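Local structure of amidase (Bacillus anthracis, 5EWQ) at residues 24-29 / 73-78; 178-183 / 187-192; 245-250 / 297-302; 329-334 / 469-474; 356-361 / 422-427. The protein probably hydrolyses the carbon–nitrogen bond of a carboxylic amide, as an enzyme of the amidase signature family, releasing the acid and ammonia or an amine. All coordinates share one frame; numbering follows the deposited sequence.

Contact 1. Residues 24-29 / 73-78; sequences QPIHNQ and FRIQEH
Ile26 points toward helix 64-79 and divides its two branches between neighbouring residues there, Ile75 and Gln76. The longer branch reaches further: CD1 of Ile26 meets CG2 of Ile75 at 3.8 Å, and the same methyl lies 3.9 Å from the backbone N of Gln76. The two isoleucine side chains cross at about a right angle, so a methyl end lands on the flank of a branched chain. The shorter branch, CG2, anti to the backbone N of Ile26 while CG1 lies beside it (chi1 -67°), meets the side chain of Gln76. CG2 rests 3.8 Å from CB of Gln76 and 3.4 Å from its OE1.

The parent elements are helix 20-28 and helix 64-79, which pack with short-segment axes 9.9 Å apart at closest and N-to-C directions 130° apart. Ile26 also touches Leu72, one turn earlier on the long helix, while Ile75 also touches Val88 and Ile91 of the edge strand 88-91; isoleucine suits both places because they are buried and apolar.

Gln76 sits where this interior gives way to the surface, a border that suits glutamine because it has hydrocarbon near the backbone and a polar group beyond. Its chain leaves with CG anti to the backbone N (chi1 -180°) and runs on extended, and the CB methylene and the amide oxygen both lie against CG2 of Ile26. No hydrogen bond links the two segments. His27, exposed, lies beside that amide, its CB 4.4 Å from OE1 of Gln76.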
# COMPACT_ATOMS: atom_id res chain seq x y z
N GLN A 24 -17.56 -3.88 16.85
CA GLN A 24 -18.08 -3.01 17.91
C GLN A 24 -17.93 -1.51 17.62
O GLN A 24 -18.86 -0.75 17.87
CB GLN A 24 -17.41 -3.35 19.25
CG GLN A 24 -17.99 -4.59 19.92
CD GLN A 24 -17.31 -4.92 21.23
OE1 GLN A 24 -16.30 -4.30 21.59
NE2 GLN A 24 -17.84 -5.89 21.95
N PRO A 25 -16.77 -1.07 17.09
CA PRO A 25 -16.74 0.34 16.68
C PRO A 25 -17.74 0.64 15.57
O PRO A 25 -18.30 1.73 15.53
CB PRO A 25 -15.30 0.53 16.18
CG PRO A 25 -14.52 -0.50 16.91
CD PRO A 25 -15.43 -1.68 17.02
N ILE A 26 -17.97 -0.33 14.69
CA ILE A 26 -18.95 -0.19 13.62
C ILE A 26 -20.37 -0.21 14.18
O ILE A 26 -21.20 0.63 13.83
CB ILE A 26 -18.79 -1.30 12.56
CG1 ILE A 26 -17.47 -1.15 11.82
CG2 ILE A 26 -19.95 -1.28 11.58
CD1 ILE A 26 -17.23 -2.23 10.78
N HIS A 27 -20.64 -1.17 15.07
CA HIS A 27 -21.96 -1.32 15.67
C HIS A 27 -22.37 -0.11 16.51
O HIS A 27 -23.54 0.24 16.56
CB HIS A 27 -22.01 -2.59 16.52
CG HIS A 27 -23.23 -2.70 17.37
ND1 HIS A 27 -23.20 -2.55 18.74
CD2 HIS A 27 -24.53 -2.94 17.05
CE1 HIS A 27 -24.42 -2.70 19.23
NE2 HIS A 27 -25.24 -2.94 18.22
N ASN A 28 -21.39 0.51 17.17
CA ASN A 28 -21.66 1.64 18.04
C ASN A 28 -22.14 2.88 17.28
O ASN A 28 -23.08 3.55 17.71
CB ASN A 28 -20.42 1.99 18.86
CG ASN A 28 -20.15 1.00 19.97
OD1 ASN A 28 -21.07 0.36 20.49
ND2 ASN A 28 -18.89 0.85 20.35
N GLN A 29 -21.50 3.17 16.15
CA GLN A 29 -21.84 4.35 15.38
C GLN A 29 -22.76 4.02 14.20
O GLN A 29 -22.81 4.76 13.22
CB GLN A 29 -20.57 5.05 14.88
CG GLN A 29 -19.65 4.16 14.07
CD GLN A 29 -18.26 4.75 13.94
OE1 GLN A 29 -18.05 5.94 14.15
NE2 GLN A 29 -17.29 3.90 13.59
N PHE A 73 -20.55 -0.23 6.90
CA PHE A 73 -21.56 -1.27 6.70
C PHE A 73 -21.00 -2.41 5.85
O PHE A 73 -21.29 -3.58 6.11
CB PHE A 73 -22.81 -0.68 6.04
CG PHE A 73 -23.89 -1.68 5.77
CD1 PHE A 73 -24.59 -2.27 6.82
CD2 PHE A 73 -24.21 -2.04 4.47
CE1 PHE A 73 -25.59 -3.19 6.57
CE2 PHE A 73 -25.20 -2.97 4.22
CZ PHE A 73 -25.89 -3.54 5.27
N ARG A 74 -20.21 -2.06 4.85
CA ARG A 74 -19.60 -3.06 3.97
C ARG A 74 -18.53 -3.86 4.70
O ARG A 74 -18.41 -5.06 4.50
CB ARG A 74 -19.01 -2.39 2.72
CG ARG A 74 -20.06 -1.83 1.77
CD ARG A 74 -19.41 -1.28 0.51
NE ARG A 74 -18.67 -2.31 -0.21
CZ ARG A 74 -19.21 -3.13 -1.11
NH1 ARG A 74 -20.50 -3.03 -1.41
NH2 ARG A 74 -18.46 -4.04 -1.72
N ILE A 75 -17.75 -3.18 5.54
CA ILE A 75 -16.73 -3.85 6.34
C ILE A 75 -17.39 -4.82 7.32
O ILE A 75 -16.88 -5.91 7.57
CB ILE A 75 -15.86 -2.83 7.12
CG1 ILE A 75 -15.08 -1.95 6.14
CG2 ILE A 75 -14.90 -3.54 8.06
CD1 ILE A 75 -14.29 -0.85 6.82
N GLN A 76 -18.54 -4.42 7.85
CA GLN A 76 -19.27 -5.25 8.80
C GLN A 76 -19.87 -6.49 8.13
O GLN A 76 -19.93 -7.56 8.73
CB GLN A 76 -20.38 -4.43 9.47
CG GLN A 76 -21.20 -5.21 10.49
CD GLN A 76 -22.27 -4.35 11.14
OE1 GLN A 76 -22.10 -3.87 12.26
NE2 GLN A 76 -23.39 -4.17 10.44
N GLU A 77 -20.31 -6.33 6.89
CA GLU A 77 -21.02 -7.40 6.19
C GLU A 77 -20.13 -8.24 5.28
O GLU A 77 -20.48 -9.37 4.94
CB GLU A 77 -22.17 -6.81 5.36
CG GLU A 77 -23.27 -6.16 6.19
CD GLU A 77 -24.11 -7.17 6.94
OE1 GLU A 77 -24.52 -8.18 6.33
OE2 GLU A 77 -24.36 -6.95 8.14
N HIS A 78 -18.98 -7.70 4.89
CA HIS A 78 -18.12 -8.39 3.93
C HIS A 78 -16.72 -8.71 4.46
O HIS A 78 -16.14 -9.73 4.09
CB HIS A 78 -18.00 -7.56 2.64
CG HIS A 78 -19.28 -7.45 1.88
ND1 HIS A 78 -20.18 -8.48 1.78
CD2 HIS A 78 -19.81 -6.42 1.18
CE1 HIS A 78 -21.21 -8.10 1.05
NE2 HIS A 78 -21.01 -6.85 0.67

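Contact 2. Residues 178-183 / 187-192; sequences TMPSGY and KGQNLN
The side-chain amide of Gln189 bonds to the backbone O of Ser181: NE2 of Gln189 lies 2.9 Å from O of Ser181, nearly straight at 166°. NE2 of Gln189 also bonds to O of its neighbour Asn190, 2.7 Å away, and both acceptors lie in the amide plane. The bend at chi2 (66°) folds the amide toward the turn, between Ser181 O and Asn190 O. From backbone to backbone, Asn190 N bonds to Gly182 O at 2.8 Å.

Van der Waals contacts gather round the same amide. OE1 of Gln189 lies 3.3 Å from CB of Tyr183 and 3.5 Å from CG of Pro180, two carbons that hem in the oxygen. The hydroxyl of this tyrosine is bonded to that of Tyr17.

In backbone terms, Tyr183 and Gln189 form an antiparallel non-hydrogen-bonded pair in the small hairpin 183-184/188-189, and Tyr183 CA makes a CA-H...O contact with Gly188 O, 3.5 Å away. A type II turn from Pro180 to Tyr183 leads into it; Gly182 fits the third position, whose phi is positive, and Gly188 likewise takes backbone angles that would crowd a side chain.

Two hydrogen bonds in its own plane should fix the rotation of the buried Gln189 amide, so a polar side chain can fasten the turn to the strand within the protein interior.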
# COMPACT_ATOMS: atom_id res chain seq x y z
N THR A 178 7.88 -19.34 6.44
CA THR A 178 6.73 -20.22 6.21
C THR A 178 5.40 -19.49 6.37
O THR A 178 4.34 -20.05 6.07
CB THR A 178 6.74 -21.42 7.17
OG1 THR A 178 6.67 -20.95 8.52
CG2 THR A 178 8.01 -22.23 6.99
N MSE A 179 5.45 -18.25 6.84
CA MSE A 179 4.24 -17.47 7.07
C MSE A 179 3.61 -17.02 5.76
O MSE A 179 4.28 -16.40 4.93
CB MSE A 179 4.54 -16.26 7.96
CG MSE A 179 3.30 -15.50 8.40
SE MSE A 179 3.72 -13.82 9.29
CE MSE A 179 4.41 -12.84 7.76
N PRO A 180 2.32 -17.33 5.57
CA PRO A 180 1.59 -16.91 4.37
C PRO A 180 1.40 -15.40 4.32
O PRO A 180 1.25 -14.77 5.37
CB PRO A 180 0.24 -17.63 4.51
CG PRO A 180 0.08 -17.84 5.97
CD PRO A 180 1.47 -18.10 6.49
N SER A 181 1.41 -14.83 3.12
CA SER A 181 1.22 -13.40 2.96
C SER A 181 -0.19 -12.99 3.36
O SER A 181 -1.15 -13.72 3.10
CB SER A 181 1.50 -12.99 1.51
OG SER A 181 0.65 -13.68 0.61
N GLY A 182 -0.31 -11.83 3.99
CA GLY A 182 -1.60 -11.34 4.42
C GLY A 182 -1.98 -11.80 5.82
O GLY A 182 -3.01 -11.41 6.35
N TYR A 183 -1.13 -12.64 6.41
CA TYR A 183 -1.39 -13.12 7.77
C TYR A 183 -0.75 -12.22 8.82
O TYR A 183 0.38 -11.74 8.65
CB TYR A 183 -0.89 -14.55 7.94
CG TYR A 183 -1.05 -15.07 9.35
CD1 TYR A 183 -2.27 -15.57 9.79
CD2 TYR A 183 0.01 -15.04 10.25
CE1 TYR A 183 -2.43 -16.04 11.09
CE2 TYR A 183 -0.14 -15.50 11.55
CZ TYR A 183 -1.36 -16.00 11.96
OH TYR A 183 -1.51 -16.46 13.25
N LYS A 187 -4.79 -9.75 13.78
CA LYS A 187 -6.15 -9.86 13.26
C LYS A 187 -6.42 -11.21 12.60
O LYS A 187 -7.54 -11.74 12.67
CB LYS A 187 -6.43 -8.73 12.26
CG LYS A 187 -7.90 -8.55 11.95
CD LYS A 187 -8.69 -8.22 13.20
CE LYS A 187 -10.19 -8.16 12.92
NZ LYS A 187 -10.72 -9.48 12.48
N GLY A 188 -5.41 -11.77 11.94
CA GLY A 188 -5.55 -13.05 11.28
C GLY A 188 -5.17 -13.01 9.81
O GLY A 188 -4.36 -12.18 9.40
N GLN A 189 -5.76 -13.90 9.03
CA GLN A 189 -5.40 -14.04 7.62
C GLN A 189 -6.23 -13.14 6.70
O GLN A 189 -7.46 -13.11 6.79
CB GLN A 189 -5.56 -15.50 7.18
CG GLN A 189 -5.31 -15.73 5.70
CD GLN A 189 -3.87 -15.46 5.30
OE1 GLN A 189 -2.95 -16.08 5.83
NE2 GLN A 189 -3.68 -14.54 4.37
N ASN A 190 -5.54 -12.42 5.83
CA ASN A 190 -6.20 -11.61 4.81
C ASN A 190 -6.59 -12.48 3.62
O ASN A 190 -5.81 -13.34 3.19
CB ASN A 190 -5.27 -10.48 4.35
CG ASN A 190 -6.02 -9.27 3.83
OD1 ASN A 190 -5.76 -8.14 4.25
ND2 ASN A 190 -6.94 -9.49 2.90
N LEU A 191 -7.79 -12.28 3.10
CA LEU A 191 -8.26 -13.04 1.95
C LEU A 191 -8.40 -12.17 0.70
O LEU A 191 -8.77 -11.00 0.78
CB LEU A 191 -9.59 -13.72 2.27
CG LEU A 191 -9.57 -14.72 3.43
CD1 LEU A 191 -10.92 -15.40 3.57
CD2 LEU A 191 -8.46 -15.74 3.25
N ASN A 192 -8.08 -12.75 -0.45
CA ASN A 192 -8.17 -12.04 -1.72
C ASN A 192 -9.61 -12.01 -2.21
O ASN A 192 -10.21 -13.06 -2.45
CB ASN A 192 -7.26 -12.69 -2.76
CG ASN A 192 -7.06 -11.83 -4.00
OD1 ASN A 192 -7.99 -11.22 -4.51
ND2 ASN A 192 -5.82 -11.78 -4.48

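Contact 3. Residues 245-250 / 297-302; sequences LGRVSR and ERIDYT
Arg247 and Tyr301 reach for each other from opposite directions and meet at the phenol oxygen. NH2 of Arg247 lies 2.6 Å from OH of Tyr301 with an N-H...O angle of 177°, and the oxygen sits in the guanidinium plane. On the tyrosine side the nitrogen arrives at the ring edge, in the plane of the ring. The two flat groups are nevertheless twisted, their planes 56° apart, so the meeting is edge to edge without stacking. A second, weak bond runs from NE of Arg247 to OH of Tyr301 at 3.4 Å; the phenol oxygen thus faces the side of the guanidinium that carries NE and NH2. The bend of the arginine chain at chi2 (76°) turns that side toward the tyrosine.

CD1 of Ile299 lies loosely beside the guanidinium, 4.4 Å from NH2 of Arg247. The nearby charge would probably polarise the phenol. Glu491 forms a long, weak ion pair with NE of Arg247, and Phe277 touches the arginine while its ring meets that of Tyr301. Arginine suits such a place because its long chain can lie against an aromatic while its head makes directed bonds; tyrosine offers a buried ring with a polar tip.

Next to Tyr301, OD1 of Asp300 accepts from both N and OG1 of Thr302, on one face of the carboxylate. That is an Asx turn, and it shapes its loop; the arginine–tyrosine pair links the loop after strand 239-242 to this one, beside Phe277 of helix 270-280.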
# COMPACT_ATOMS: atom_id res chain seq x y z
N LEU A 245 12.61 7.38 -2.77
CA LEU A 245 13.15 7.40 -1.42
C LEU A 245 13.55 8.82 -1.02
O LEU A 245 14.65 9.27 -1.34
CB LEU A 245 14.34 6.45 -1.29
CG LEU A 245 14.00 4.96 -1.31
CD1 LEU A 245 15.25 4.12 -1.15
CD2 LEU A 245 12.99 4.63 -0.22
N GLY A 246 12.65 9.51 -0.34
CA GLY A 246 12.87 10.88 0.07
C GLY A 246 11.65 11.74 -0.22
O GLY A 246 11.52 12.85 0.29
N ARG A 247 10.74 11.21 -1.03
CA ARG A 247 9.53 11.93 -1.41
C ARG A 247 8.53 11.96 -0.26
O ARG A 247 7.90 12.99 -0.01
CB ARG A 247 8.89 11.27 -2.64
CG ARG A 247 8.09 12.22 -3.51
CD ARG A 247 9.00 13.10 -4.36
NE ARG A 247 8.28 13.80 -5.41
CZ ARG A 247 8.85 14.51 -6.37
NH1 ARG A 247 10.18 14.63 -6.41
NH2 ARG A 247 8.11 15.12 -7.29
N VAL A 248 8.38 10.83 0.43
CA VAL A 248 7.42 10.70 1.51
C VAL A 248 8.10 10.38 2.83
O VAL A 248 8.96 9.50 2.90
CB VAL A 248 6.37 9.61 1.19
CG1 VAL A 248 5.40 9.44 2.34
CG2 VAL A 248 5.63 9.95 -0.09
N SER A 249 7.72 11.10 3.89
CA SER A 249 8.29 10.89 5.21
C SER A 249 7.85 9.56 5.82
O SER A 249 6.72 9.12 5.63
CB SER A 249 7.90 12.04 6.15
OG SER A 249 8.38 11.81 7.46
N ARG A 250 8.76 8.92 6.55
CA ARG A 250 8.48 7.64 7.19
C ARG A 250 8.22 7.82 8.68
O ARG A 250 8.00 6.84 9.40
CB ARG A 250 9.63 6.65 6.98
CG ARG A 250 9.77 6.12 5.56
CD ARG A 250 10.59 7.05 4.67
NE ARG A 250 11.85 7.42 5.30
CZ ARG A 250 12.95 6.67 5.29
NH1 ARG A 250 12.93 5.49 4.69
NH2 ARG A 250 14.05 7.09 5.88
N GLU A 297 9.35 21.78 -5.40
CA GLU A 297 8.06 22.36 -5.05
C GLU A 297 6.94 21.32 -5.10
O GLU A 297 7.00 20.38 -5.89
CB GLU A 297 7.72 23.53 -5.99
N ARG A 298 5.93 21.50 -4.25
CA ARG A 298 4.79 20.60 -4.21
C ARG A 298 3.92 20.77 -5.46
O ARG A 298 3.62 21.89 -5.86
CB ARG A 298 3.96 20.84 -2.95
N ILE A 299 3.53 19.65 -6.06
CA ILE A 299 2.77 19.68 -7.31
C ILE A 299 1.43 18.97 -7.17
O ILE A 299 1.23 18.15 -6.28
CB ILE A 299 3.56 19.02 -8.46
CG1 ILE A 299 5.07 19.08 -8.19
CG2 ILE A 299 3.22 19.68 -9.79
CD1 ILE A 299 5.90 18.37 -9.23
N ASP A 300 0.50 19.31 -8.07
CA ASP A 300 -0.78 18.61 -8.15
C ASP A 300 -0.67 17.52 -9.21
O ASP A 300 -0.66 17.80 -10.41
CB ASP A 300 -1.91 19.58 -8.48
CG ASP A 300 -3.29 19.01 -8.19
OD1 ASP A 300 -3.43 17.77 -8.17
OD2 ASP A 300 -4.23 19.81 -7.97
N TYR A 301 -0.60 16.27 -8.77
CA TYR A 301 -0.38 15.14 -9.67
C TYR A 301 -1.65 14.67 -10.37
O TYR A 301 -1.71 13.55 -10.87
CB TYR A 301 0.24 13.96 -8.90
CG TYR A 301 1.66 14.21 -8.43
CD1 TYR A 301 2.74 13.93 -9.26
CD2 TYR A 301 1.92 14.71 -7.17
CE1 TYR A 301 4.04 14.14 -8.84
CE2 TYR A 301 3.21 14.93 -6.73
CZ TYR A 301 4.27 14.64 -7.57
OH TYR A 301 5.56 14.86 -7.15
N THR A 302 -2.66 15.53 -10.43
CA THR A 302 -3.93 15.17 -11.05
C THR A 302 -4.27 16.07 -12.24
O THR A 302 -5.25 15.84 -12.94
CB THR A 302 -5.09 15.23 -10.04
OG1 THR A 302 -5.19 16.55 -9.50
CG2 THR A 302 -4.86 14.24 -8.91

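Contact 4. Residues 329-334 / 469-474; sequences KAVAEK and VPAGYD
Val331 of helix 329-341 faces the last residues of strand 466-473, the short-segment axes approaching to 8.1 Å with N-to-C directions 137° apart. The strand is not regular here: Ala471 and Gly472 both face Val480 in a classic beta bulge.

Val331 carries the contact almost alone, its two methyls spread along the backbone from Ala471 to Asp474. CG1 of Val331, anti to the valine's own backbone N (chi1 -178°), lies 3.5 Å from O of Ala471 and 4.4 Å from the CB of that residue. CG2 of Val331 goes to the end of the strand, 3.3 Å from O of Tyr473 and 3.8 Å from CA of Asp474. The contact is therefore methyl against peptide more than methyl against side chain, and no hydrogen bond crosses it. A compact branched residue suits a helix lying this close. Gly472 fits because its backbone angles would jam a side chain against the preceding carbonyl.

Tyr473 starts away from the helix, and its hydroxyl is bonded to Lys509 N and Ser237 OG. Val331 also touches Val480 on strand 479-485, the neighbour that pairs with the bulge, while Ala471 leans on Tyr501 of helix 491-503; helix 329-341 packs against strands 466-473 and 479-485 of the large mixed sheet near the bulge.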
# COMPACT_ATOMS: atom_id res chain seq x y z
N LYS A 329 -0.13 -15.82 -20.88
CA LYS A 329 0.22 -15.48 -22.25
C LYS A 329 -0.75 -14.48 -22.87
O LYS A 329 -0.34 -13.57 -23.60
CB LYS A 329 0.28 -16.74 -23.12
N ALA A 330 -2.03 -14.64 -22.57
CA ALA A 330 -3.06 -13.77 -23.12
C ALA A 330 -3.02 -12.38 -22.48
O ALA A 330 -3.25 -11.37 -23.14
CB ALA A 330 -4.44 -14.39 -22.94
N VAL A 331 -2.73 -12.35 -21.18
CA VAL A 331 -2.67 -11.09 -20.45
C VAL A 331 -1.44 -10.27 -20.85
O VAL A 331 -1.54 -9.07 -21.09
CB VAL A 331 -2.64 -11.33 -18.93
CG1 VAL A 331 -2.61 -10.00 -18.18
CG2 VAL A 331 -3.83 -12.16 -18.50
N ALA A 332 -0.30 -10.94 -20.94
CA ALA A 332 0.95 -10.29 -21.31
C ALA A 332 0.89 -9.73 -22.72
O ALA A 332 1.44 -8.66 -23.01
CB ALA A 332 2.12 -11.26 -21.17
N GLU A 333 0.21 -10.45 -23.61
CA GLU A 333 0.07 -10.02 -25.00
C GLU A 333 -0.80 -8.77 -25.10
O GLU A 333 -0.55 -7.90 -25.94
CB GLU A 333 -0.53 -11.14 -25.85
N LYS A 334 -1.81 -8.68 -24.25
CA LYS A 334 -2.72 -7.53 -24.26
C LYS A 334 -2.02 -6.29 -23.71
O LYS A 334 -2.36 -5.17 -24.08
CB LYS A 334 -3.98 -7.84 -23.44
CG LYS A 334 -5.07 -6.78 -23.58
CD LYS A 334 -6.29 -7.13 -22.75
CE LYS A 334 -7.39 -6.09 -22.92
NZ LYS A 334 -6.92 -4.73 -22.53
N VAL A 469 -0.42 -0.98 -12.09
CA VAL A 469 -1.69 -0.76 -12.76
C VAL A 469 -2.29 -2.10 -13.20
O VAL A 469 -1.59 -2.91 -13.81
CB VAL A 469 -1.53 0.17 -13.99
CG1 VAL A 469 -2.86 0.35 -14.71
CG2 VAL A 469 -0.96 1.52 -13.57
N PRO A 470 -3.57 -2.33 -12.89
CA PRO A 470 -4.28 -3.56 -13.26
C PRO A 470 -4.14 -3.92 -14.73
O PRO A 470 -4.58 -3.17 -15.60
CB PRO A 470 -5.74 -3.24 -12.92
CG PRO A 470 -5.64 -2.26 -11.81
CD PRO A 470 -4.42 -1.43 -12.09
N ALA A 471 -3.52 -5.06 -15.01
CA ALA A 471 -3.24 -5.47 -16.39
C ALA A 471 -4.22 -6.53 -16.88
O ALA A 471 -4.20 -6.90 -18.05
CB ALA A 471 -1.81 -5.98 -16.50
N GLY A 472 -5.09 -7.00 -15.99
CA GLY A 472 -6.10 -7.98 -16.37
C GLY A 472 -6.14 -9.20 -15.48
O GLY A 472 -5.73 -9.16 -14.32
N TYR A 473 -6.63 -10.30 -16.04
CA TYR A 473 -6.79 -11.55 -15.29
C TYR A 473 -6.44 -12.74 -16.17
O TYR A 473 -6.82 -12.80 -17.34
CB TYR A 473 -8.22 -11.68 -14.76
CG TYR A 473 -8.75 -10.43 -14.09
CD1 TYR A 473 -8.54 -10.21 -12.74
CD2 TYR A 473 -9.45 -9.47 -14.81
CE1 TYR A 473 -9.01 -9.06 -12.12
CE2 TYR A 473 -9.92 -8.33 -14.20
CZ TYR A 473 -9.70 -8.13 -12.86
OH TYR A 473 -10.18 -6.99 -12.25
N ASP A 474 -5.71 -13.70 -15.61
CA ASP A 474 -5.28 -14.88 -16.36
C ASP A 474 -6.45 -15.82 -16.64
O ASP A 474 -7.61 -15.48 -16.38
CB ASP A 474 -4.16 -15.61 -15.62
CG ASP A 474 -4.62 -16.17 -14.28
OD1 ASP A 474 -5.68 -15.74 -13.78
OD2 ASP A 474 -3.90 -17.03 -13.72

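Contact 5. Residues 356-361 / 422-427; sequences GVDNLQ and EKVVQT
With its CG anti to the backbone N (chi1 179°), Asp358 carries its carboxylate on past CG1 of Val424, which is likewise anti to its own N (chi1 161°). CB of Asp358 lies 3.6 Å from CG1 of Val424, and OD2 of Asp358 lies 3.9 Å from the same methyl. The other methyl, CG2, faces Gln361. That side chain starts beside its own backbone N and then runs extended, crossing the valine at about a right angle until OE1 of Gln361 is 4.1 Å from CG2 of Val424. Val424 is thus flanked by the carbon of an acid and the amide of a glutamine, a mixed setting acceptable at a surface.

Residues 356-359 lead into helix 360-377, with Asn359 at the N-cap position, and they lean on helix 418-437. Asp358 OD2 accepts a hydrogen bond from N of Thr362 in the first turn, a place where the helix amino end probably favours a negative charge. Thr362 also touches Val424, so Val424 packs on the first turn of helix 360-377.

Farther along, the chain of helix 418-437 deals with its own polar groups. OG1 of Thr427 bonds back to O of Val424 at 2.9 Å, a use of threonine common within helices. OG of Ser428 accepts from N of Asp358 while also bonding to the Val424 carbonyl, which ties the loop to the helix just beyond the valine. Gly356, with a positive phi, brings its O to 4.2 Å from OG1 of Thr427 at the solvent-facing border.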
# COMPACT_ATOMS: atom_id res chain seq x y z
N GLY A 356 25.12 -8.17 -7.27
CA GLY A 356 25.71 -7.32 -6.25
C GLY A 356 24.69 -6.49 -5.50
O GLY A 356 25.05 -5.68 -4.64
N VAL A 357 23.41 -6.68 -5.81
CA VAL A 357 22.34 -5.95 -5.15
C VAL A 357 21.72 -6.81 -4.05
O VAL A 357 20.87 -7.65 -4.30
CB VAL A 357 21.25 -5.53 -6.15
CG1 VAL A 357 20.19 -4.69 -5.45
CG2 VAL A 357 21.86 -4.76 -7.31
N ASP A 358 22.16 -6.57 -2.81
CA ASP A 358 21.71 -7.36 -1.67
C ASP A 358 20.41 -6.80 -1.09
O ASP A 358 20.14 -5.61 -1.18
CB ASP A 358 22.79 -7.40 -0.59
CG ASP A 358 22.37 -8.18 0.63
OD1 ASP A 358 22.62 -9.40 0.68
OD2 ASP A 358 21.79 -7.57 1.56
N ASN A 359 19.61 -7.69 -0.50
CA ASN A 359 18.35 -7.30 0.12
C ASN A 359 18.20 -7.88 1.52
O ASN A 359 17.79 -7.18 2.45
CB ASN A 359 17.18 -7.74 -0.76
CG ASN A 359 15.86 -7.16 -0.30
OD1 ASN A 359 15.81 -6.07 0.27
ND2 ASN A 359 14.77 -7.89 -0.54
N LEU A 360 18.54 -9.15 1.67
CA LEU A 360 18.34 -9.87 2.92
C LEU A 360 19.26 -9.39 4.04
O LEU A 360 18.79 -9.12 5.15
CB LEU A 360 18.55 -11.37 2.70
CG LEU A 360 17.62 -12.03 1.68
CD1 LEU A 360 17.84 -13.54 1.65
CD2 LEU A 360 16.17 -11.70 1.96
N GLN A 361 20.55 -9.29 3.76
CA GLN A 361 21.52 -8.85 4.76
C GLN A 361 21.25 -7.42 5.20
O GLN A 361 21.51 -7.05 6.35
CB GLN A 361 22.95 -8.97 4.22
CG GLN A 361 23.41 -10.40 3.99
CD GLN A 361 24.85 -10.48 3.52
OE1 GLN A 361 25.48 -9.46 3.23
NE2 GLN A 361 25.38 -11.70 3.45
N GLU A 422 26.89 -0.90 6.01
CA GLU A 422 26.95 0.33 5.23
C GLU A 422 27.73 0.16 3.93
O GLU A 422 27.54 0.93 2.98
CB GLU A 422 27.56 1.45 6.07
CG GLU A 422 26.71 1.89 7.24
CD GLU A 422 27.29 3.08 7.98
OE1 GLU A 422 28.46 3.43 7.73
OE2 GLU A 422 26.58 3.67 8.82
N LYS A 423 28.60 -0.84 3.89
CA LYS A 423 29.36 -1.14 2.68
C LYS A 423 28.50 -1.86 1.65
O LYS A 423 28.60 -1.60 0.45
CB LYS A 423 30.60 -1.98 3.02
N VAL A 424 27.66 -2.78 2.13
CA VAL A 424 26.76 -3.53 1.27
C VAL A 424 25.70 -2.61 0.67
O VAL A 424 25.40 -2.70 -0.52
CB VAL A 424 26.09 -4.69 2.04
CG1 VAL A 424 24.84 -5.17 1.31
CG2 VAL A 424 27.07 -5.83 2.23
N VAL A 425 25.14 -1.74 1.50
CA VAL A 425 24.15 -0.77 1.05
C VAL A 425 24.73 0.15 -0.02
O VAL A 425 24.06 0.47 -1.01
CB VAL A 425 23.62 0.08 2.22
CG1 VAL A 425 22.66 1.15 1.73
CG2 VAL A 425 22.95 -0.81 3.26
N GLN A 426 25.98 0.56 0.17
CA GLN A 426 26.67 1.43 -0.77
C GLN A 426 26.81 0.78 -2.15
O GLN A 426 26.44 1.37 -3.16
CB GLN A 426 28.05 1.81 -0.24
CG GLN A 426 28.94 2.54 -1.24
CD GLN A 426 28.48 3.96 -1.50
OE1 GLN A 426 27.61 4.49 -0.81
NE2 GLN A 426 29.06 4.59 -2.51
N THR A 427 27.33 -0.44 -2.17
CA THR A 427 27.55 -1.16 -3.42
C THR A 427 26.24 -1.53 -4.10
O THR A 427 26.16 -1.57 -5.33
CB THR A 427 28.37 -2.45 -3.19
OG1 THR A 427 27.67 -3.31 -2.28
CG2 THR A 427 29.74 -2.12 -2.62

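Contacts 2 and 4 are buried, contacts 1 and 3 partly so, and contact 5 lies at the surface. Contacts 1 and 5, about 45 Å apart between centres and on opposite sides of the chain's centre, both set an aliphatic side chain of a helix against mixed aliphatic and polar groups, without a bond across. Contact 4 also lacks a bond across but sets valine methyls against peptide carbonyls of strand 466-473. The two loop contacts are polar: contact 2 satisfies a buried amide within a local hairpin, whereas contact 3 joins distant loops through one charged donor. Helix 491-503 borders contacts 3 and 4, and no two of the five touch directly.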